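PDB 3UXF: fimbrial subunit type 1 from Actinomyces oris, which is the major subunit that builds the bacterium's surface fimbriae, which are anchored to the peptidoglycan of the cell wall. Local coordinates for residues 199-204 and 351-356; 230-235 and 306-311; 377-382 and 420-425; 389-394 and 444-449. All coordinates share one frame; numbering follows the deposited sequence.

Contact 1. Residues 199-204 and 351-356; sequences RDITYT and SKYGKV
I201 sets CG1 anti to its own carbonyl carbon (chi1 -73°) and continues fully extended to CD1 (chi2 174°), which carries this methyl to S351 and Y353. Y353 likewise places its ring carbon CG anti to the carbonyl carbon (chi1 -76°) and approaches from the opposite direction. The methyl meets the ring at its edge: I201 CD1 lies 3.5 Å from Y353 OH and 4.1 Å from Y353 CE1, while S351 OG is 4.1 Å from the same methyl. Strand 201-208 and strand 344-362 belong to different sheets, so the touch comes through side chains.

Two waters complete the junction. One donates to R199 O at 2.8 Å and to Y353 OH at 3.0 Å. The other donates to S351 OG at 2.9 Å and is hydrogen-bonded to Y203 OH at 2.7 Å. D191 also bonds S351 OG, and the carbonyl of A194 bonds Y353 OH. Isoleucine suits a buried place where reach without polarity is needed, whereas serine and tyrosine combine apolar surface with a hydroxyl. The chemistry implies a mixed interface: one methyl touches both hydroxyl-bearing side chains, and water and protein partners satisfy the buried hydroxyls around it.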
# COMPACT_ATOMS: atom_id res chain seq x y z
N ARG A 199 -19.01 9.65 6.81
CA ARG A 199 -19.52 8.44 6.18
C ARG A 199 -18.43 7.36 6.16
O ARG A 199 -17.23 7.64 6.22
CB ARG A 199 -19.94 8.75 4.73
CG ARG A 199 -20.95 9.92 4.62
CD ARG A 199 -22.15 9.71 5.50
NE ARG A 199 -23.11 8.80 4.85
CZ ARG A 199 -24.29 8.46 5.36
NH1 ARG A 199 -24.68 8.95 6.54
NH2 ARG A 199 -25.08 7.62 4.71
N ASP A 200 -18.88 6.11 6.06
CA ASP A 200 -18.00 4.96 6.13
C ASP A 200 -16.92 4.99 5.04
O ASP A 200 -17.23 5.31 3.89
CB ASP A 200 -18.83 3.69 5.91
CG ASP A 200 -19.84 3.44 7.03
OD1 ASP A 200 -19.77 4.09 8.10
OD2 ASP A 200 -20.74 2.59 6.82
N ILE A 201 -15.71 4.60 5.40
CA ILE A 201 -14.63 4.48 4.41
C ILE A 201 -14.13 3.04 4.47
O ILE A 201 -14.03 2.47 5.54
CB ILE A 201 -13.51 5.50 4.71
CG1 ILE A 201 -14.01 6.92 4.33
CG2 ILE A 201 -12.18 5.14 3.99
CD1 ILE A 201 -13.04 8.06 4.71
N THR A 202 -13.78 2.44 3.33
CA THR A 202 -13.32 1.05 3.35
C THR A 202 -11.83 0.98 3.00
O THR A 202 -11.40 1.59 2.02
CB THR A 202 -14.05 0.20 2.29
OG1 THR A 202 -15.48 0.32 2.45
CG2 THR A 202 -13.66 -1.26 2.44
N TYR A 203 -11.07 0.25 3.80
CA TYR A 203 -9.67 0.00 3.47
C TYR A 203 -9.44 -1.44 3.06
O TYR A 203 -10.06 -2.36 3.62
CB TYR A 203 -8.79 0.29 4.69
CG TYR A 203 -8.72 1.76 5.06
CD1 TYR A 203 -8.25 2.70 4.17
CD2 TYR A 203 -9.09 2.19 6.33
CE1 TYR A 203 -8.13 4.03 4.49
CE2 TYR A 203 -8.97 3.54 6.68
CZ TYR A 203 -8.51 4.45 5.77
OH TYR A 203 -8.40 5.79 6.11
N THR A 204 -8.60 -1.65 2.04
CA THR A 204 -8.34 -3.00 1.55
C THR A 204 -6.85 -3.18 1.53
O THR A 204 -6.14 -2.40 0.88
CB THR A 204 -8.92 -3.23 0.14
OG1 THR A 204 -10.31 -2.87 0.10
CG2 THR A 204 -8.71 -4.71 -0.29
N SER A 351 -7.14 10.10 2.14
CA SER A 351 -8.44 10.72 1.83
C SER A 351 -8.33 12.20 2.20
O SER A 351 -7.72 12.54 3.22
CB SER A 351 -9.57 10.07 2.64
OG SER A 351 -9.67 8.68 2.40
N LYS A 352 -8.88 13.08 1.36
CA LYS A 352 -8.71 14.53 1.56
C LYS A 352 -10.07 15.21 1.62
O LYS A 352 -10.84 15.17 0.67
CB LYS A 352 -7.84 15.12 0.45
CG LYS A 352 -6.46 14.51 0.39
CD LYS A 352 -5.70 15.09 -0.82
CE LYS A 352 -4.31 14.46 -0.92
NZ LYS A 352 -3.33 15.14 -0.01
N TYR A 353 -10.36 15.85 2.76
CA TYR A 353 -11.65 16.50 3.01
C TYR A 353 -11.43 17.98 3.25
O TYR A 353 -10.50 18.37 3.98
CB TYR A 353 -12.34 15.88 4.26
CG TYR A 353 -12.97 14.53 4.02
CD1 TYR A 353 -12.23 13.35 4.16
CD2 TYR A 353 -14.29 14.43 3.61
CE1 TYR A 353 -12.80 12.11 3.91
CE2 TYR A 353 -14.88 13.20 3.36
CZ TYR A 353 -14.14 12.04 3.51
OH TYR A 353 -14.70 10.81 3.30
N GLY A 354 -12.28 18.80 2.64
CA GLY A 354 -12.14 20.24 2.77
C GLY A 354 -13.34 20.94 3.40
O GLY A 354 -14.48 20.48 3.32
N LYS A 355 -13.07 22.06 4.04
CA LYS A 355 -14.11 22.96 4.54
C LYS A 355 -14.62 23.83 3.43
O LYS A 355 -13.82 24.28 2.61
CB LYS A 355 -13.48 23.84 5.62
CG LYS A 355 -14.41 24.97 6.09
CD LYS A 355 -13.77 25.88 7.19
CE LYS A 355 -13.13 25.06 8.31
NZ LYS A 355 -14.15 24.54 9.25
N VAL A 356 -15.93 24.08 3.37
CA VAL A 356 -16.48 25.07 2.46
C VAL A 356 -17.03 26.20 3.31
O VAL A 356 -17.76 25.94 4.27
CB VAL A 356 -17.62 24.47 1.62
CG1 VAL A 356 -18.30 25.54 0.81
CG2 VAL A 356 -17.05 23.34 0.72
O HOH W 1 -15.93 10.16 5.95
O HOH W 2 -7.65 7.34 3.97

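Contact 2. Residues 230-235 and 306-311; sequences DKRIKK and AAVNLE
R232 lies across V308 at about a right angle, its aliphatic part against the valine and its guanidinium beyond, from the third position of a type I beta turn that runs from D230 to I233. V308 CG2 sits 3.7 Å from R232 CB and 3.8 Å from R232 CD, so the arginine's methylenes supply the apolar half of the contact. A bend at chi3 (-75°) then turns the flat group toward the chain around N309. R232 NH1 donates to N309 O at 2.9 Å, nearly straight at 164°; the carbonyl is met in its plane, on a lone pair, and the oxygen lies in the guanidinium plane. L310 CD2 rests over one guanidinium face, toward the rim.

D230 fixes the group's rotation through a side-on salt bridge, R232 NE to D230 OD1 and R232 NH2 to D230 OD2; the carboxylate is tilted, so NH2 meets OD2 from above its plane. D230 OD1 also takes the backbone N of R232, an Asx turn; R232 NH2 has a second partner in D313 O. Arginine suits the site because its five N-H groups can serve several acceptors. Beside the direct bond, a water accepts from R232 NH1 at 2.9 Å and donates to E311 O at 2.7 Å.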
# COMPACT_ATOMS: atom_id res chain seq x y z
N ASP A 230 -5.45 5.97 12.14
CA ASP A 230 -5.67 7.31 12.65
C ASP A 230 -6.64 7.22 13.83
O ASP A 230 -7.61 6.46 13.81
CB ASP A 230 -6.26 8.13 11.51
CG ASP A 230 -6.41 9.60 11.85
OD1 ASP A 230 -7.36 9.94 12.58
OD2 ASP A 230 -5.61 10.43 11.36
N LYS A 231 -6.37 8.00 14.86
CA LYS A 231 -7.23 7.96 16.04
C LYS A 231 -8.67 8.42 15.83
O LYS A 231 -9.53 8.14 16.67
CB LYS A 231 -6.61 8.76 17.17
CG LYS A 231 -5.35 8.12 17.70
CD LYS A 231 -5.17 8.47 19.16
CE LYS A 231 -4.04 7.62 19.75
NZ LYS A 231 -3.84 7.86 21.20
N ARG A 232 -8.98 9.07 14.70
CA ARG A 232 -10.37 9.39 14.39
C ARG A 232 -11.26 8.19 13.99
O ARG A 232 -12.47 8.31 13.99
CB ARG A 232 -10.45 10.48 13.32
CG ARG A 232 -9.92 11.81 13.75
CD ARG A 232 -9.74 12.75 12.55
NE ARG A 232 -8.54 12.36 11.78
CZ ARG A 232 -7.97 13.11 10.83
NH1 ARG A 232 -8.50 14.29 10.50
NH2 ARG A 232 -6.88 12.67 10.16
N ILE A 233 -10.65 7.04 13.67
CA ILE A 233 -11.38 5.83 13.30
C ILE A 233 -11.81 5.09 14.57
O ILE A 233 -11.05 5.04 15.53
CB ILE A 233 -10.47 4.94 12.44
CG1 ILE A 233 -10.23 5.68 11.12
CG2 ILE A 233 -11.11 3.58 12.21
CD1 ILE A 233 -9.08 5.08 10.25
N LYS A 234 -13.01 4.53 14.56
CA LYS A 234 -13.49 3.72 15.68
C LYS A 234 -12.81 2.35 15.63
O LYS A 234 -13.21 1.47 14.87
CB LYS A 234 -15.02 3.58 15.63
CG LYS A 234 -15.77 4.88 15.84
CD LYS A 234 -17.27 4.57 15.95
CE LYS A 234 -18.08 5.86 16.10
NZ LYS A 234 -17.75 6.49 17.39
N LYS A 235 -11.79 2.16 16.45
CA LYS A 235 -11.06 0.90 16.32
C LYS A 235 -11.83 -0.32 16.79
O LYS A 235 -11.53 -1.45 16.40
CB LYS A 235 -9.71 1.00 17.03
CG LYS A 235 -9.81 0.89 18.54
CD LYS A 235 -8.43 1.01 19.13
CE LYS A 235 -8.27 0.35 20.49
NZ LYS A 235 -8.95 1.16 21.53
N ALA A 306 -20.14 11.03 13.43
CA ALA A 306 -20.60 11.89 12.36
C ALA A 306 -19.89 13.23 12.32
O ALA A 306 -19.55 13.69 11.23
CB ALA A 306 -22.12 12.10 12.43
N ALA A 307 -19.62 13.84 13.47
CA ALA A 307 -19.02 15.17 13.45
C ALA A 307 -17.51 15.18 13.46
O ALA A 307 -16.90 16.19 13.79
CB ALA A 307 -19.58 16.02 14.60
N VAL A 308 -16.90 14.05 13.06
CA VAL A 308 -15.45 13.93 13.06
C VAL A 308 -14.77 15.08 12.33
O VAL A 308 -15.23 15.51 11.28
CB VAL A 308 -15.01 12.61 12.40
CG1 VAL A 308 -15.55 12.50 10.96
CG2 VAL A 308 -13.50 12.45 12.41
N ASN A 309 -13.68 15.58 12.89
CA ASN A 309 -12.95 16.62 12.21
C ASN A 309 -12.00 15.99 11.22
O ASN A 309 -10.86 15.68 11.55
CB ASN A 309 -12.21 17.48 13.20
CG ASN A 309 -11.44 18.59 12.54
OD1 ASN A 309 -11.34 18.66 11.31
ND2 ASN A 309 -10.88 19.48 13.35
N LEU A 310 -12.48 15.78 10.01
CA LEU A 310 -11.68 15.17 8.95
C LEU A 310 -11.01 16.17 8.03
O LEU A 310 -10.45 15.78 6.99
CB LEU A 310 -12.56 14.21 8.10
CG LEU A 310 -12.75 12.77 8.57
CD1 LEU A 310 -13.67 11.97 7.63
CD2 LEU A 310 -11.47 12.00 8.73
N GLU A 311 -11.02 17.46 8.38
CA GLU A 311 -10.38 18.45 7.52
C GLU A 311 -8.94 18.09 7.23
O GLU A 311 -8.17 17.81 8.13
CB GLU A 311 -10.46 19.86 8.15
CG GLU A 311 -10.19 20.96 7.11
CD GLU A 311 -10.32 22.38 7.66
OE1 GLU A 311 -10.50 22.57 8.89
OE2 GLU A 311 -10.19 23.31 6.85
O HOH W 3 -6.56 15.73 8.87

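Contact 3. Residues 377-382 and 420-425; sequences FQVYEC and VEINYL
V379 meets two side chains of the facing strand, one with each of its methyls. V379 CG2 and I422 CD1 reach toward each other tip to tip and stand 4.0 Å apart, while V379 CG1 lies 4.2 Å from L425 CD1. The valine splits its branches between the two partners: CG1 is anti to the backbone N (chi1 -173°), and CG2 is anti to the carbonyl carbon. All three residues are buried. A compact beta-branched residue on one side and longer aliphatic ones on the other suit a gap of this width, for the nearest alpha carbons, those of V379 and I422, are 9.1 Å apart.

Around this core, F377 and V420 also direct their CB atoms into the interface, and F412 packs on both V420 and I422. I422 and L425 both face V379 although three residues apart, a spacing that simple strand alternation would not give. The peptide bond before Y424 is cis, which is consistent with the shift. The ring of Y424 lies with one face over N423 CB, 3.3 Å above the ring plane. On the other side of this strand N423 ND2 donates to E421 OE1 at 3.3 Å, in the amide plane and on the anti lone pair. K355 of the neighbouring strand 344-362 binds both E421 and N423. Strand 376-385 is held in its own sheet by backbone bonds from Q378 and Y380 to strand 444-451. Two sheets that meet through aliphatic side chains end to end are typical of the beta sandwich of the prealbumin-like fold, the family to which this region belongs.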
# COMPACT_ATOMS: atom_id res chain seq x y z
N PHE A 377 -29.37 25.81 2.67
CA PHE A 377 -28.83 25.08 1.55
C PHE A 377 -28.70 23.61 1.85
O PHE A 377 -28.48 23.22 3.00
CB PHE A 377 -27.45 25.61 1.22
CG PHE A 377 -27.46 27.02 0.75
CD1 PHE A 377 -27.48 27.30 -0.61
CD2 PHE A 377 -27.40 28.07 1.66
CE1 PHE A 377 -27.49 28.65 -1.08
CE2 PHE A 377 -27.41 29.41 1.21
CZ PHE A 377 -27.44 29.69 -0.17
N GLN A 378 -28.79 22.81 0.81
CA GLN A 378 -28.41 21.41 0.89
C GLN A 378 -27.39 21.18 -0.22
O GLN A 378 -27.22 22.05 -1.09
CB GLN A 378 -29.60 20.48 0.69
CG GLN A 378 -30.62 20.76 1.78
CD GLN A 378 -31.67 19.68 1.89
OE1 GLN A 378 -32.30 19.29 0.90
NE2 GLN A 378 -31.86 19.18 3.12
N VAL A 379 -26.70 20.04 -0.17
CA VAL A 379 -25.59 19.78 -1.11
C VAL A 379 -25.78 18.44 -1.79
O VAL A 379 -26.19 17.46 -1.15
CB VAL A 379 -24.22 19.74 -0.37
CG1 VAL A 379 -23.06 19.63 -1.38
CG2 VAL A 379 -24.06 20.97 0.56
N TYR A 380 -25.48 18.38 -3.09
CA TYR A 380 -25.54 17.13 -3.84
C TYR A 380 -24.22 16.92 -4.60
O TYR A 380 -23.50 17.88 -4.88
CB TYR A 380 -26.66 17.20 -4.90
CG TYR A 380 -28.06 17.33 -4.32
CD1 TYR A 380 -28.50 18.54 -3.84
CD2 TYR A 380 -28.94 16.24 -4.31
CE1 TYR A 380 -29.78 18.69 -3.32
CE2 TYR A 380 -30.23 16.37 -3.77
CZ TYR A 380 -30.62 17.59 -3.28
OH TYR A 380 -31.90 17.73 -2.78
N GLU A 381 -23.96 15.66 -4.97
CA GLU A 381 -23.06 15.44 -6.10
C GLU A 381 -23.88 15.73 -7.35
O GLU A 381 -25.08 15.49 -7.36
CB GLU A 381 -22.52 14.02 -6.10
CG GLU A 381 -21.44 13.85 -5.02
CD GLU A 381 -20.84 12.45 -4.95
OE1 GLU A 381 -21.53 11.45 -5.20
OE2 GLU A 381 -19.66 12.35 -4.62
N CYS A 382 -23.26 16.31 -8.38
CA CYS A 382 -24.06 16.67 -9.57
C CYS A 382 -23.19 16.71 -10.80
O CYS A 382 -21.97 16.77 -10.73
CB CYS A 382 -24.74 18.03 -9.41
SG CYS A 382 -23.51 19.37 -9.22
N VAL A 420 -22.12 30.39 6.33
CA VAL A 420 -22.25 29.10 7.00
C VAL A 420 -21.11 28.22 6.54
O VAL A 420 -20.69 28.32 5.38
CB VAL A 420 -23.62 28.40 6.75
CG1 VAL A 420 -23.83 28.07 5.28
CG2 VAL A 420 -23.75 27.12 7.61
N GLU A 421 -20.58 27.41 7.44
CA GLU A 421 -19.55 26.44 7.04
C GLU A 421 -20.19 25.10 6.73
O GLU A 421 -21.10 24.65 7.44
CB GLU A 421 -18.50 26.26 8.14
CG GLU A 421 -17.78 27.54 8.44
CD GLU A 421 -16.57 27.39 9.32
OE1 GLU A 421 -16.38 26.31 9.92
OE2 GLU A 421 -15.79 28.36 9.37
N ILE A 422 -19.71 24.48 5.66
CA ILE A 422 -20.14 23.13 5.31
C ILE A 422 -18.91 22.25 5.52
O ILE A 422 -17.94 22.28 4.74
CB ILE A 422 -20.64 23.08 3.87
CG1 ILE A 422 -21.83 24.05 3.71
CG2 ILE A 422 -21.03 21.65 3.52
CD1 ILE A 422 -22.34 24.15 2.31
N ASN A 423 -18.92 21.50 6.63
CA ASN A 423 -17.75 20.74 7.06
C ASN A 423 -18.08 19.27 7.13
O ASN A 423 -18.91 18.91 7.97
CB ASN A 423 -17.38 21.14 8.50
CG ASN A 423 -16.99 22.60 8.63
OD1 ASN A 423 -16.40 23.19 7.70
ND2 ASN A 423 -17.28 23.19 9.77
N TYR A 424 -17.46 18.39 6.34
CA TYR A 424 -16.46 18.70 5.33
C TYR A 424 -16.76 17.83 4.12
O TYR A 424 -17.43 16.81 4.24
CB TYR A 424 -15.06 18.35 5.86
CG TYR A 424 -14.74 18.97 7.20
CD1 TYR A 424 -14.13 20.21 7.28
CD2 TYR A 424 -15.05 18.32 8.38
CE1 TYR A 424 -13.83 20.78 8.49
CE2 TYR A 424 -14.76 18.88 9.60
CZ TYR A 424 -14.15 20.12 9.65
OH TYR A 424 -13.86 20.70 10.86
N LEU A 425 -16.26 18.23 2.95
CA LEU A 425 -16.50 17.49 1.72
C LEU A 425 -15.21 16.93 1.12
O LEU A 425 -14.20 17.62 1.08
CB LEU A 425 -17.20 18.38 0.69
CG LEU A 425 -18.70 18.59 0.88
CD1 LEU A 425 -19.15 19.87 0.19
CD2 LEU A 425 -19.47 17.40 0.37

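Contact 4. Residues 389-394 and 444-449; sequences ATLRDS and YYCLVE. With CA (calcium ion), chain C.
A389 lays its single methyl against the sulfur of C446, with A389 CB only 3.4 Å from C446 SG. At so short a distance a small side chain suits the place; the sulfur is held by its disulfide to C382. Further along, L391 spans two partners with its forked end: CD2 is 3.9 Å from C446 CB, and CD1 is 3.9 Å from V448 CG2. Leucine suits the place, since its CB does not point at the other strand, yet its chain, fully extended at chi2 (-180°), still brings both methyls there. V448 offers CG2, the branch anti to its carbonyl carbon.

The axes of segments 389-391 and 444-449 come within 8.5 Å and cross at 86°. Both strands pair with strand 376-385, yet they run nearly perpendicular, so the sheet must twist or curl strongly between them. P464 adds to the cover over A389 and C446. At the polar margin a water accepts from R392 NH1 at 2.8 Å and donates to Y444 O at 2.8 Å, while R392 NH2 bonds E442 and T383.

Beyond the strand, D393 binds a calcium ion through both carboxylate oxygens, OD1 at 2.5 Å; D395, T398, T400 and D402 also supply ligands. The chemistry thus implies three kinds of fastening near one another: a covalent disulfide, an apolar seam over it, and a metal ion that probably steadies the loop leading away.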
# COMPACT_ATOMS: atom_id res chain seq x y z
N ALA A 389 -27.50 22.08 -13.78
CA ALA A 389 -26.90 20.86 -13.31
C ALA A 389 -27.96 19.82 -13.08
O ALA A 389 -29.12 20.15 -12.82
CB ALA A 389 -26.10 21.10 -12.01
N THR A 390 -27.55 18.57 -13.21
CA THR A 390 -28.38 17.43 -12.88
C THR A 390 -27.95 16.87 -11.51
O THR A 390 -26.82 16.39 -11.34
CB THR A 390 -28.22 16.34 -13.93
OG1 THR A 390 -28.61 16.85 -15.21
CG2 THR A 390 -29.07 15.13 -13.58
N LEU A 391 -28.85 16.91 -10.53
CA LEU A 391 -28.53 16.40 -9.20
C LEU A 391 -28.48 14.89 -9.20
O LEU A 391 -29.30 14.21 -9.84
CB LEU A 391 -29.59 16.86 -8.19
CG LEU A 391 -29.84 18.37 -8.15
CD1 LEU A 391 -30.90 18.64 -7.09
CD2 LEU A 391 -28.52 19.08 -7.84
N ARG A 392 -27.49 14.34 -8.50
CA ARG A 392 -27.36 12.90 -8.34
C ARG A 392 -27.99 12.50 -6.99
O ARG A 392 -27.80 13.15 -5.97
CB ARG A 392 -25.85 12.54 -8.41
CG ARG A 392 -25.42 11.09 -8.68
CD ARG A 392 -23.88 11.00 -9.09
NE ARG A 392 -23.50 11.98 -10.12
CZ ARG A 392 -22.37 12.70 -10.13
NH1 ARG A 392 -21.45 12.54 -9.18
NH2 ARG A 392 -22.15 13.61 -11.09
N ASP A 393 -28.76 11.42 -6.97
CA ASP A 393 -29.41 10.96 -5.76
C ASP A 393 -28.39 10.35 -4.80
O ASP A 393 -27.68 9.42 -5.15
CB ASP A 393 -30.45 9.91 -6.19
CG ASP A 393 -31.23 9.33 -5.02
OD1 ASP A 393 -31.10 9.78 -3.86
OD2 ASP A 393 -32.04 8.42 -5.29
N SER A 394 -28.28 10.89 -3.59
CA SER A 394 -27.28 10.40 -2.63
C SER A 394 -27.59 9.00 -2.09
O SER A 394 -26.70 8.34 -1.57
CB SER A 394 -27.17 11.38 -1.47
OG SER A 394 -26.98 12.70 -2.01
N TYR A 444 -18.49 17.30 -9.82
CA TYR A 444 -18.94 18.51 -9.13
C TYR A 444 -19.77 18.18 -7.90
O TYR A 444 -20.42 17.12 -7.82
CB TYR A 444 -19.78 19.37 -10.06
CG TYR A 444 -18.97 20.27 -10.95
CD1 TYR A 444 -18.53 21.49 -10.50
CD2 TYR A 444 -18.71 19.91 -12.27
CE1 TYR A 444 -17.81 22.32 -11.30
CE2 TYR A 444 -17.98 20.75 -13.09
CZ TYR A 444 -17.56 21.96 -12.60
OH TYR A 444 -16.84 22.83 -13.41
N TYR A 445 -19.78 19.12 -6.96
CA TYR A 445 -20.88 19.22 -6.01
C TYR A 445 -21.81 20.35 -6.46
O TYR A 445 -21.41 21.18 -7.28
CB TYR A 445 -20.32 19.58 -4.64
CG TYR A 445 -19.47 18.49 -4.05
CD1 TYR A 445 -20.01 17.22 -3.84
CD2 TYR A 445 -18.15 18.72 -3.69
CE1 TYR A 445 -19.22 16.18 -3.30
CE2 TYR A 445 -17.34 17.69 -3.14
CZ TYR A 445 -17.90 16.43 -2.95
OH TYR A 445 -17.11 15.40 -2.44
N CYS A 446 -23.02 20.41 -5.92
CA CYS A 446 -23.97 21.48 -6.21
C CYS A 446 -24.56 21.95 -4.90
O CYS A 446 -24.97 21.12 -4.09
CB CYS A 446 -25.15 20.95 -7.08
SG CYS A 446 -24.70 21.04 -8.87
N LEU A 447 -24.62 23.26 -4.70
CA LEU A 447 -25.51 23.80 -3.64
C LEU A 447 -26.91 23.90 -4.20
O LEU A 447 -27.08 24.28 -5.35
CB LEU A 447 -25.06 25.20 -3.25
CG LEU A 447 -23.68 25.32 -2.65
CD1 LEU A 447 -23.35 26.78 -2.45
CD2 LEU A 447 -23.60 24.54 -1.34
N VAL A 448 -27.91 23.56 -3.40
CA VAL A 448 -29.28 23.91 -3.75
C VAL A 448 -29.78 24.82 -2.65
O VAL A 448 -29.77 24.47 -1.47
CB VAL A 448 -30.17 22.67 -3.85
CG1 VAL A 448 -31.65 23.07 -3.97
CG2 VAL A 448 -29.72 21.80 -5.06
N GLU A 449 -30.20 26.02 -3.03
CA GLU A 449 -30.80 26.94 -2.06
C GLU A 449 -32.23 26.49 -1.75
O GLU A 449 -33.11 26.59 -2.58
CB GLU A 449 -30.74 28.37 -2.58
CG GLU A 449 -31.15 29.40 -1.54
CD GLU A 449 -30.83 30.84 -1.94
OE1 GLU A 449 -29.94 31.06 -2.79
OE2 GLU A 449 -31.47 31.79 -1.37
CA CA C . -33.03 8.35 -3.05
O HOH W 4 -19.68 14.39 -8.02

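Contacts 1 to 3 touch one another, and contact 3 leads on to contact 4. Contact 2 is nested within the loop that contact 1 closes, and their centres lie about 10 Å apart; there L310 O approaches Y353 CB to 3.3 Å. Strand 344-362 runs from contact 1 alongside 420-425, where G354 N and L425 O, 2.7 Å apart, form a probable hydrogen bond. Y424 reaches back to contact 2, its OH 3.3 Å from N309 OD1, a probable hydrogen bond. Contacts 3 and 4, with centres about 9 Å apart, share the C382–C446 disulfide. The calcium bound by D393 belongs to contact 4, whereas contact 2 lies about 26 Å from that contact, centre to centre.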